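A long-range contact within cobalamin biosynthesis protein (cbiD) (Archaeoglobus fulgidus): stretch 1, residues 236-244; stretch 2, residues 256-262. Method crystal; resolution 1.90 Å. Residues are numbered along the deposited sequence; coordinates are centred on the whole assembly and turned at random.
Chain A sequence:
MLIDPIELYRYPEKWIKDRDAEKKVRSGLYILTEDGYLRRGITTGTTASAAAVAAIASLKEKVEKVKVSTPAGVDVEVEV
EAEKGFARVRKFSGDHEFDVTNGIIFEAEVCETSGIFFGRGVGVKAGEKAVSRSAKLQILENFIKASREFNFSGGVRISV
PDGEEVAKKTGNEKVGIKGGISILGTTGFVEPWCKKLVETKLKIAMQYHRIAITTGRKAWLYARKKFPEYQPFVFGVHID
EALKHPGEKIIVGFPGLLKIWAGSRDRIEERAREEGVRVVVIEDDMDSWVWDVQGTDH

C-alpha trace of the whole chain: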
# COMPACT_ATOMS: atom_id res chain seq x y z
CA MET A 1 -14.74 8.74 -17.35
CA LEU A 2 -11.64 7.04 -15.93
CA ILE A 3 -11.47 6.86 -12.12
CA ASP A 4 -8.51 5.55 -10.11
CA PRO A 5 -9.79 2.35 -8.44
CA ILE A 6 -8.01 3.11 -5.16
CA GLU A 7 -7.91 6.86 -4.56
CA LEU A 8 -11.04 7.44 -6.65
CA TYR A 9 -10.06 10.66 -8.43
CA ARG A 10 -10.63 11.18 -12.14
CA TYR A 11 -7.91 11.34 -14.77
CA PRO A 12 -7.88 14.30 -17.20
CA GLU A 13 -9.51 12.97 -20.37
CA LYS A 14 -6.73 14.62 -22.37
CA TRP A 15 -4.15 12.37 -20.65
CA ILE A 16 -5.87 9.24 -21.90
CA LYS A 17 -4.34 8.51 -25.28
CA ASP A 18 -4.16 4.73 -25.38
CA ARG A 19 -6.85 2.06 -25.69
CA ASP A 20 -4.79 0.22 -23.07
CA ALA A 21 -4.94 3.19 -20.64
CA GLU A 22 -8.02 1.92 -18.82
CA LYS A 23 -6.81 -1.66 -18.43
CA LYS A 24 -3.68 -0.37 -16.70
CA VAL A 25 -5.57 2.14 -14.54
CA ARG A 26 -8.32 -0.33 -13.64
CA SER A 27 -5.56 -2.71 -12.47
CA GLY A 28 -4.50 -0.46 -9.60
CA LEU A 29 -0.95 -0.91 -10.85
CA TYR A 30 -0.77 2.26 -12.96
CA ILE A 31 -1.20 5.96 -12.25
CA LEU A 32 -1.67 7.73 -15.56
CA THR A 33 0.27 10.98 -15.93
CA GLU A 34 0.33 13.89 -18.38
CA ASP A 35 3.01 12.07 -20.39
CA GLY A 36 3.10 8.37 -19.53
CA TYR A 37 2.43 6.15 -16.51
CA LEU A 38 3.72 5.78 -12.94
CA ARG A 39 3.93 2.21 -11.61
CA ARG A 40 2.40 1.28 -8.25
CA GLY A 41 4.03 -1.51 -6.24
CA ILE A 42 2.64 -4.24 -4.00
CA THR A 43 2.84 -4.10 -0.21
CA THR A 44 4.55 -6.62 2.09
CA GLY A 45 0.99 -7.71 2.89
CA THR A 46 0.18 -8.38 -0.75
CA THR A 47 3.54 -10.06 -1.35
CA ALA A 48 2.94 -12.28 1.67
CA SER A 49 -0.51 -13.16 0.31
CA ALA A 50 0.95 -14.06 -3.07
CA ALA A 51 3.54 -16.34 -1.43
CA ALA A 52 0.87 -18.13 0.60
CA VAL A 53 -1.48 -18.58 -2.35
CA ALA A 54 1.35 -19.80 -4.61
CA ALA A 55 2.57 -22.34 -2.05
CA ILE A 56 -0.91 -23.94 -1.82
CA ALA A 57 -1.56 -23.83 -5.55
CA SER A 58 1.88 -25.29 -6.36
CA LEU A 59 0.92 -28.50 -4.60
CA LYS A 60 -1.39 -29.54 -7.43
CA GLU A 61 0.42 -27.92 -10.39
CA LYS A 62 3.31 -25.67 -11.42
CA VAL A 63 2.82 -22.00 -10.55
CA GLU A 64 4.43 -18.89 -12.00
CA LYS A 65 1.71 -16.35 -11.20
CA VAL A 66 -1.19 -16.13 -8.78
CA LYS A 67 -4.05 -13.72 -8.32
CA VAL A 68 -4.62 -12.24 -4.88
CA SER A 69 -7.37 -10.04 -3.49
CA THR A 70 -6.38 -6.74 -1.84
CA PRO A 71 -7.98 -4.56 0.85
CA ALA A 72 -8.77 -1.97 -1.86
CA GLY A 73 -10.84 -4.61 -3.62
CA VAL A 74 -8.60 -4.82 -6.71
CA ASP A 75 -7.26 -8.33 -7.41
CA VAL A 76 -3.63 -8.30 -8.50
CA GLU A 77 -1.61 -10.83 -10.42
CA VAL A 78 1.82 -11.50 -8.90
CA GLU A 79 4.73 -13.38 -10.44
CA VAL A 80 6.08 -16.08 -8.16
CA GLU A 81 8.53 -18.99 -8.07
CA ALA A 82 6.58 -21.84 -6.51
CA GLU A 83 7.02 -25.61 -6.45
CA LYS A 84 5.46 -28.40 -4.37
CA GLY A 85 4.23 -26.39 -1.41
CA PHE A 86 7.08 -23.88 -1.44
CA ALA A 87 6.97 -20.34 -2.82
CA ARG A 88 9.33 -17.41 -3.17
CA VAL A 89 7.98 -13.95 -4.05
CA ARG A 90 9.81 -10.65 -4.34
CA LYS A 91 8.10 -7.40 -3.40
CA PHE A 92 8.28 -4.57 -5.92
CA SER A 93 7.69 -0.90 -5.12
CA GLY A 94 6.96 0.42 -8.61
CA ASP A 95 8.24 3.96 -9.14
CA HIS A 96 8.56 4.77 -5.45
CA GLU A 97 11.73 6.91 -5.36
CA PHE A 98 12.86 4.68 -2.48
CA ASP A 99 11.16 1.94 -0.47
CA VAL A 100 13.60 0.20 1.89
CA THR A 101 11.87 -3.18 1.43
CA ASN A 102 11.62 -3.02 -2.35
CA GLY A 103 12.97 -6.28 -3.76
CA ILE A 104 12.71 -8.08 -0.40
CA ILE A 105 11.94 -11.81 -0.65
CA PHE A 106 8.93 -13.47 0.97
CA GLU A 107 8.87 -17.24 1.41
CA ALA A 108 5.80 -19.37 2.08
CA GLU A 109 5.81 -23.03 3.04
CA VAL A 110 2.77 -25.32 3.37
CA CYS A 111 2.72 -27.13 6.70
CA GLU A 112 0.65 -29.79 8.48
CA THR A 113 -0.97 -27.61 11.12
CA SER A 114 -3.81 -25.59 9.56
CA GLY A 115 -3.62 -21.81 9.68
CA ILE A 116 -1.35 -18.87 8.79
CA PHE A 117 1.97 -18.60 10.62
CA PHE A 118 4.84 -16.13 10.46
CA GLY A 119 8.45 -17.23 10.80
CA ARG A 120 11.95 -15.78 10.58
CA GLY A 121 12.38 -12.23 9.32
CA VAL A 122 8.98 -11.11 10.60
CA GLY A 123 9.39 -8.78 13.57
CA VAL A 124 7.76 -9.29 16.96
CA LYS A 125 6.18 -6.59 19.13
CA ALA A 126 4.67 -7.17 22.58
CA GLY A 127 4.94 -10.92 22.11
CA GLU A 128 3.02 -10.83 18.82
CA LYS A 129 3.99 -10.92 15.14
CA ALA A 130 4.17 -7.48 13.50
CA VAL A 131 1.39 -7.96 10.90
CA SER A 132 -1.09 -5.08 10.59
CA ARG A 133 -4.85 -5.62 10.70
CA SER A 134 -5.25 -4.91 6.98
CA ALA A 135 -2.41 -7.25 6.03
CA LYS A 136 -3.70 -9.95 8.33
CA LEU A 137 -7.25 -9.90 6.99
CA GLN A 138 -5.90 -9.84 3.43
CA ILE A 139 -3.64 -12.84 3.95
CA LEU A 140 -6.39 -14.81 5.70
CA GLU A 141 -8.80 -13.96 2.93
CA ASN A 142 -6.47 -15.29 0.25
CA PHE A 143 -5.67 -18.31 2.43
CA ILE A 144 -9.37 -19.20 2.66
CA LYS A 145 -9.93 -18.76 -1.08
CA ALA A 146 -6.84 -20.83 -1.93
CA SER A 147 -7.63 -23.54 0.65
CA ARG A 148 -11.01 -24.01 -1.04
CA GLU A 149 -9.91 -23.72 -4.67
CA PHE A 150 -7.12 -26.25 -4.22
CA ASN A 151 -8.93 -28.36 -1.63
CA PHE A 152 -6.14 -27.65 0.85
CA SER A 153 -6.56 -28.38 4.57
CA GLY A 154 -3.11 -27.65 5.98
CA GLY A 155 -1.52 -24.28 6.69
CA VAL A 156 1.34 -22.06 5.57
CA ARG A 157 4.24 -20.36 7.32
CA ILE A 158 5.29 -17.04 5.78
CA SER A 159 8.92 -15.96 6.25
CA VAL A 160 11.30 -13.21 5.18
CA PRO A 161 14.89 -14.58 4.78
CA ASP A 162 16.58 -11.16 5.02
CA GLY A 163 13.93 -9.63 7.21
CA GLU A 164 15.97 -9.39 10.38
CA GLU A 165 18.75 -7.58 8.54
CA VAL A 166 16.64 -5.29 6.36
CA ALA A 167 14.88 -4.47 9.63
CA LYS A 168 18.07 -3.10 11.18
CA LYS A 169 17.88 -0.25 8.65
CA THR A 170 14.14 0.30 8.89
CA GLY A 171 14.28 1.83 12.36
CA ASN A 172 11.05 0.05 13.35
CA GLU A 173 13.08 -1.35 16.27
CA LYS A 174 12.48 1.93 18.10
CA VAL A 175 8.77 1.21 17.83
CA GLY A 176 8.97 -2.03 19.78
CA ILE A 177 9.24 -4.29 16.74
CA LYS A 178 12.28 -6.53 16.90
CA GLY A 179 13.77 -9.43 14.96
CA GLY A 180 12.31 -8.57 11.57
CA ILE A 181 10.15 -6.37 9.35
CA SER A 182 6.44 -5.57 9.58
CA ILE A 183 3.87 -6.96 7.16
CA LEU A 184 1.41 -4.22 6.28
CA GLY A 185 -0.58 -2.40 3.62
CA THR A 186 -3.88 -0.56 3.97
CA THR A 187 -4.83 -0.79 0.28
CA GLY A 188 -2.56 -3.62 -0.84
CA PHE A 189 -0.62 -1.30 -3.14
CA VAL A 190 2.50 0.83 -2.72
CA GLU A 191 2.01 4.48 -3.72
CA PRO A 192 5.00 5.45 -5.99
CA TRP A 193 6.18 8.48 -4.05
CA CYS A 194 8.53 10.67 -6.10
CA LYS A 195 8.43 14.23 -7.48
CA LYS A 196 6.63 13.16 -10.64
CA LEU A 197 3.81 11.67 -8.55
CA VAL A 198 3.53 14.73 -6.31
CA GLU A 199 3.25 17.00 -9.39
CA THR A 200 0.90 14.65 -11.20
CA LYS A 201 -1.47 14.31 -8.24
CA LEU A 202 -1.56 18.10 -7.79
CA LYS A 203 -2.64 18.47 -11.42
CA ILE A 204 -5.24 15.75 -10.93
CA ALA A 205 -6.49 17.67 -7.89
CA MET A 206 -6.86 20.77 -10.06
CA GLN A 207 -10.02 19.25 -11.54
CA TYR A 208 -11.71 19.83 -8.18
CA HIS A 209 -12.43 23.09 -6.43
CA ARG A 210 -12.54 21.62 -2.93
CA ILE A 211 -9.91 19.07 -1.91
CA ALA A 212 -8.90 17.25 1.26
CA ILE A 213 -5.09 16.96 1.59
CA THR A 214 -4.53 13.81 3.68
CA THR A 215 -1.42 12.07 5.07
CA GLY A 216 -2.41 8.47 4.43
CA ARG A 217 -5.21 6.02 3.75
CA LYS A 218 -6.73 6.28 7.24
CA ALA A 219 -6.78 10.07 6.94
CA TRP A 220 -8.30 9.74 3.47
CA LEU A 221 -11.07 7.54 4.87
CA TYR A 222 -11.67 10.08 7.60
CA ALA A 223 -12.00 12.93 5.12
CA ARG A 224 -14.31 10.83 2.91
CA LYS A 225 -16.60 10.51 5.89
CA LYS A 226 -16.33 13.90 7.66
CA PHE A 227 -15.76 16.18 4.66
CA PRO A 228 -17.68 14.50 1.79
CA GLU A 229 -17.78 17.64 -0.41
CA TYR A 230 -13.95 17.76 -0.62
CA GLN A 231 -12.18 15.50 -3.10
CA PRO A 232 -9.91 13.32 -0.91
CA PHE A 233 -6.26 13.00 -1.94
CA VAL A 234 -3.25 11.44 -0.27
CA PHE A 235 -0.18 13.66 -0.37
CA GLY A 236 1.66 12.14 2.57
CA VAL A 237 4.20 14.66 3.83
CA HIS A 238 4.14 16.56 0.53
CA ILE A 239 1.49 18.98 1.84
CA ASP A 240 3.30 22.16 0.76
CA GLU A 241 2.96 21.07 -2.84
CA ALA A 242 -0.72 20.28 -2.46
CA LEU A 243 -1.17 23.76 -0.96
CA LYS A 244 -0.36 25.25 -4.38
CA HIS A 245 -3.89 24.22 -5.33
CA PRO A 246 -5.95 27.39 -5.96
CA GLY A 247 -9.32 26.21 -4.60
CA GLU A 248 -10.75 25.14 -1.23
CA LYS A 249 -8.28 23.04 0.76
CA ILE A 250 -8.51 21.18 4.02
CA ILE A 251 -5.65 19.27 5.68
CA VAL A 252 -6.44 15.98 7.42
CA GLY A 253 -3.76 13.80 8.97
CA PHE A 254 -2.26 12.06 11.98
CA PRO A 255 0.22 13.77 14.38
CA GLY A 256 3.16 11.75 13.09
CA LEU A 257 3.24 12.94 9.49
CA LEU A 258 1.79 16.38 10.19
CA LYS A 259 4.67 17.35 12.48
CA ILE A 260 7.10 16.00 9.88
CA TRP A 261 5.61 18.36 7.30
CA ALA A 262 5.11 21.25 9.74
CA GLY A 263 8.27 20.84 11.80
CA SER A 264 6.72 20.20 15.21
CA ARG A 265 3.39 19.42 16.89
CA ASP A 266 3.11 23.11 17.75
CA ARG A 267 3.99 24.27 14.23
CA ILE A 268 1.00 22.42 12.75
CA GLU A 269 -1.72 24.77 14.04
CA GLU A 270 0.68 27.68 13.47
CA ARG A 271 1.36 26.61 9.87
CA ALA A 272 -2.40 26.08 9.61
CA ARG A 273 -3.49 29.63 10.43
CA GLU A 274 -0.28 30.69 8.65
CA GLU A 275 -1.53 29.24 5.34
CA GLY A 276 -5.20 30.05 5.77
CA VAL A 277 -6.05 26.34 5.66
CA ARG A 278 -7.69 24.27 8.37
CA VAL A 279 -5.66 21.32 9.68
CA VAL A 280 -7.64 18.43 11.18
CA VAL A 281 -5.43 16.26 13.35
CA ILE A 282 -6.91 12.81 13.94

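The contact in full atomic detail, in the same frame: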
# COMPACT_ATOMS: atom_id res chain seq x y z
N GLY A 236 0.65 12.49 1.59
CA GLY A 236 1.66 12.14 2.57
C GLY A 236 2.24 13.37 3.26
O GLY A 236 1.52 14.18 3.84
N VAL A 237 3.56 13.52 3.20
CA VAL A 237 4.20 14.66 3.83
C VAL A 237 4.41 15.80 2.85
O VAL A 237 4.91 16.86 3.21
CB VAL A 237 5.56 14.26 4.44
CG1 VAL A 237 5.36 13.11 5.43
CG2 VAL A 237 6.53 13.89 3.33
N HIS A 238 4.00 15.57 1.60
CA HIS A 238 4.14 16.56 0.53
C HIS A 238 2.95 17.51 0.50
O HIS A 238 2.34 17.73 -0.55
CB HIS A 238 4.26 15.83 -0.81
CG HIS A 238 5.21 14.67 -0.78
ND1 HIS A 238 6.58 14.83 -0.75
CD2 HIS A 238 4.99 13.34 -0.73
CE1 HIS A 238 7.16 13.65 -0.67
NE2 HIS A 238 6.22 12.72 -0.66
N ILE A 239 2.62 18.06 1.66
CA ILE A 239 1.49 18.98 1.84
C ILE A 239 1.72 20.35 1.20
O ILE A 239 0.80 20.93 0.63
CB ILE A 239 1.18 19.18 3.34
CG1 ILE A 239 0.58 17.89 3.91
CG2 ILE A 239 0.22 20.34 3.53
CD1 ILE A 239 0.32 17.94 5.41
N ASP A 240 2.95 20.85 1.32
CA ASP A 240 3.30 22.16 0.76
C ASP A 240 2.95 22.21 -0.72
O ASP A 240 2.41 23.21 -1.21
CB ASP A 240 4.79 22.45 0.95
CG ASP A 240 5.19 22.57 2.42
OD1 ASP A 240 4.53 23.34 3.15
OD2 ASP A 240 6.17 21.91 2.82
N GLU A 241 3.27 21.14 -1.43
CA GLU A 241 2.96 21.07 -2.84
C GLU A 241 1.46 21.12 -3.09
O GLU A 241 0.98 21.85 -3.96
CB GLU A 241 3.56 19.80 -3.44
CG GLU A 241 5.03 19.93 -3.70
CD GLU A 241 5.33 21.18 -4.51
OE1 GLU A 241 4.83 21.27 -5.66
OE2 GLU A 241 6.05 22.07 -3.99
N ALA A 242 0.72 20.33 -2.32
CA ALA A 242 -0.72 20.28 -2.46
C ALA A 242 -1.31 21.67 -2.19
O ALA A 242 -2.32 22.05 -2.80
CB ALA A 242 -1.30 19.26 -1.49
N LEU A 243 -0.68 22.42 -1.30
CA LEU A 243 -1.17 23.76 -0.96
C LEU A 243 -1.08 24.77 -2.10
O LEU A 243 -1.57 25.89 -1.98
CB LEU A 243 -0.43 24.29 0.27
CG LEU A 243 -0.82 23.60 1.59
CD1 LEU A 243 0.00 24.15 2.74
CD2 LEU A 243 -2.31 23.81 1.85
N LYS A 244 -0.46 24.38 -3.22
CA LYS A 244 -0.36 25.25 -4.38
C LYS A 244 -1.70 25.24 -5.11
O LYS A 244 -1.93 26.04 -6.01
CB LYS A 244 0.73 24.77 -5.34
CG LYS A 244 2.15 24.84 -4.82
CD LYS A 244 3.11 24.31 -5.89
CE LYS A 244 4.58 24.43 -5.49
NZ LYS A 244 5.50 24.00 -6.60
N GLY A 256 1.87 12.18 13.60
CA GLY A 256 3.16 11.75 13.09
C GLY A 256 3.65 12.42 11.83
O GLY A 256 4.74 12.99 11.82
N LEU A 257 2.86 12.35 10.76
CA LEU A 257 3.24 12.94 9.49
C LEU A 257 3.03 14.45 9.43
O LEU A 257 3.75 15.15 8.71
CB LEU A 257 2.48 12.26 8.35
CG LEU A 257 2.90 10.82 8.07
CD1 LEU A 257 1.87 10.11 7.22
CD2 LEU A 257 4.24 10.84 7.37
N LEU A 258 2.05 14.95 10.17
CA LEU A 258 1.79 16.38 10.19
C LEU A 258 2.94 17.17 10.80
O LEU A 258 3.28 18.26 10.32
CB LEU A 258 0.49 16.67 10.96
CG LEU A 258 -0.81 16.27 10.25
CD1 LEU A 258 -2.00 16.59 11.14
CD2 LEU A 258 -0.91 17.01 8.93
N LYS A 259 3.55 16.65 11.86
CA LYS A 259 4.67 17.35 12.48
C LYS A 259 5.91 17.24 11.59
O LYS A 259 6.79 18.10 11.63
CB LYS A 259 4.96 16.81 13.88
CG LYS A 259 5.27 15.34 13.93
CD LYS A 259 5.71 14.91 15.33
CE LYS A 259 6.04 13.43 15.35
NZ LYS A 259 7.00 13.07 14.26
N ILE A 260 5.97 16.18 10.79
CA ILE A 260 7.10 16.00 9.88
C ILE A 260 7.01 17.08 8.80
O ILE A 260 8.01 17.66 8.40
CB ILE A 260 7.08 14.61 9.20
CG1 ILE A 260 7.27 13.51 10.26
CG2 ILE A 260 8.17 14.52 8.15
CD1 ILE A 260 7.24 12.11 9.70
N TRP A 261 5.80 17.34 8.32
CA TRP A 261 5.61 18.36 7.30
C TRP A 261 5.77 19.75 7.92
O TRP A 261 6.49 20.61 7.40
CB TRP A 261 4.22 18.24 6.67
CG TRP A 261 3.69 19.56 6.22
CD1 TRP A 261 4.15 20.32 5.19
CD2 TRP A 261 2.65 20.32 6.85
NE1 TRP A 261 3.47 21.51 5.14
CE2 TRP A 261 2.54 21.54 6.15
CE3 TRP A 261 1.80 20.09 7.94
CZ2 TRP A 261 1.62 22.53 6.50
CZ3 TRP A 261 0.88 21.08 8.29
CH2 TRP A 261 0.80 22.28 7.57
N ALA A 262 5.07 19.97 9.03
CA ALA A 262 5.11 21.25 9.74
C ALA A 262 6.52 21.53 10.25
O ALA A 262 7.18 22.47 9.80
CB ALA A 262 4.11 21.22 10.91

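Residues 256-262 are helical, and the helix begins earlier in the chain. Trp 261 N donates a hydrogen bond to Leu 257 O (3.0 Å), and Ala 262 N donates one to Leu 258 O (2.8 Å). This spacing places Leu 257, Ile 260 and Trp 261 on the side that faces the other stretch.

Stretch 1 starts as loop and turns into a helix. Gly 236 has a positive phi of 55°, a value that favours glycine. His 238 occupies the N-cap position, and its CA-to-CB bond points away from the other stretch. The helix includes residues 239-242, and Leu 243 N donates a hydrogen bond back to Ile 239 O at 2.9 Å. The two backbones approach most closely at Val 237 and Trp 261, whose CA atoms are 5.3 Å apart.

Trp 261 is the centre of the contact. It is buried, and the other stretch covers 110 Å² of it, the largest share of any residue here. Ile 239 lies over one face of the indole. Ile 239 CB sits 3.6 Å from the centroid of the Trp 261 five-membered ring, 8° off the ring normal, so a C-H group packs almost squarely on the pi system. The same side chain extends further, with Ile 239 CD1 3.6 Å from Trp 261 CD2 and 3.8 Å from Leu 258 CD2. A long branched aliphatic side chain suits this place, because it covers the ring and still reaches Leu 258. The CA-to-CB bond of Leu 258 points away, but the end of its side chain comes nearer.

The indole nitrogen needs a polar partner, and Asp 240 supplies it. Trp 261 NE1 donates a hydrogen bond to Asp 240 OD1 at 2.9 Å, with an N-H...O angle of 160°. Asp 240 OD1 lies at the ring edge, near its plane, where the N-H points. The CA-to-CB bond of Asp 240 is directed sideways, yet its carboxylate comes nearer to the helix. This is the only hydrogen bond between the stretches. Leu 243 adds a looser apolar contact, with Leu 243 CD1 4.4 Å from Trp 261 CZ2.

Val 237 extends the apolar packing along the helix. Val 237 CG1 is 3.2 Å from Leu 257 CD2, a tight approach, and 4.2 Å from Ile 260 CG2. Its compact branched side chain contacts both residues through one methyl group. The contact buries 371 Å², counting both sides.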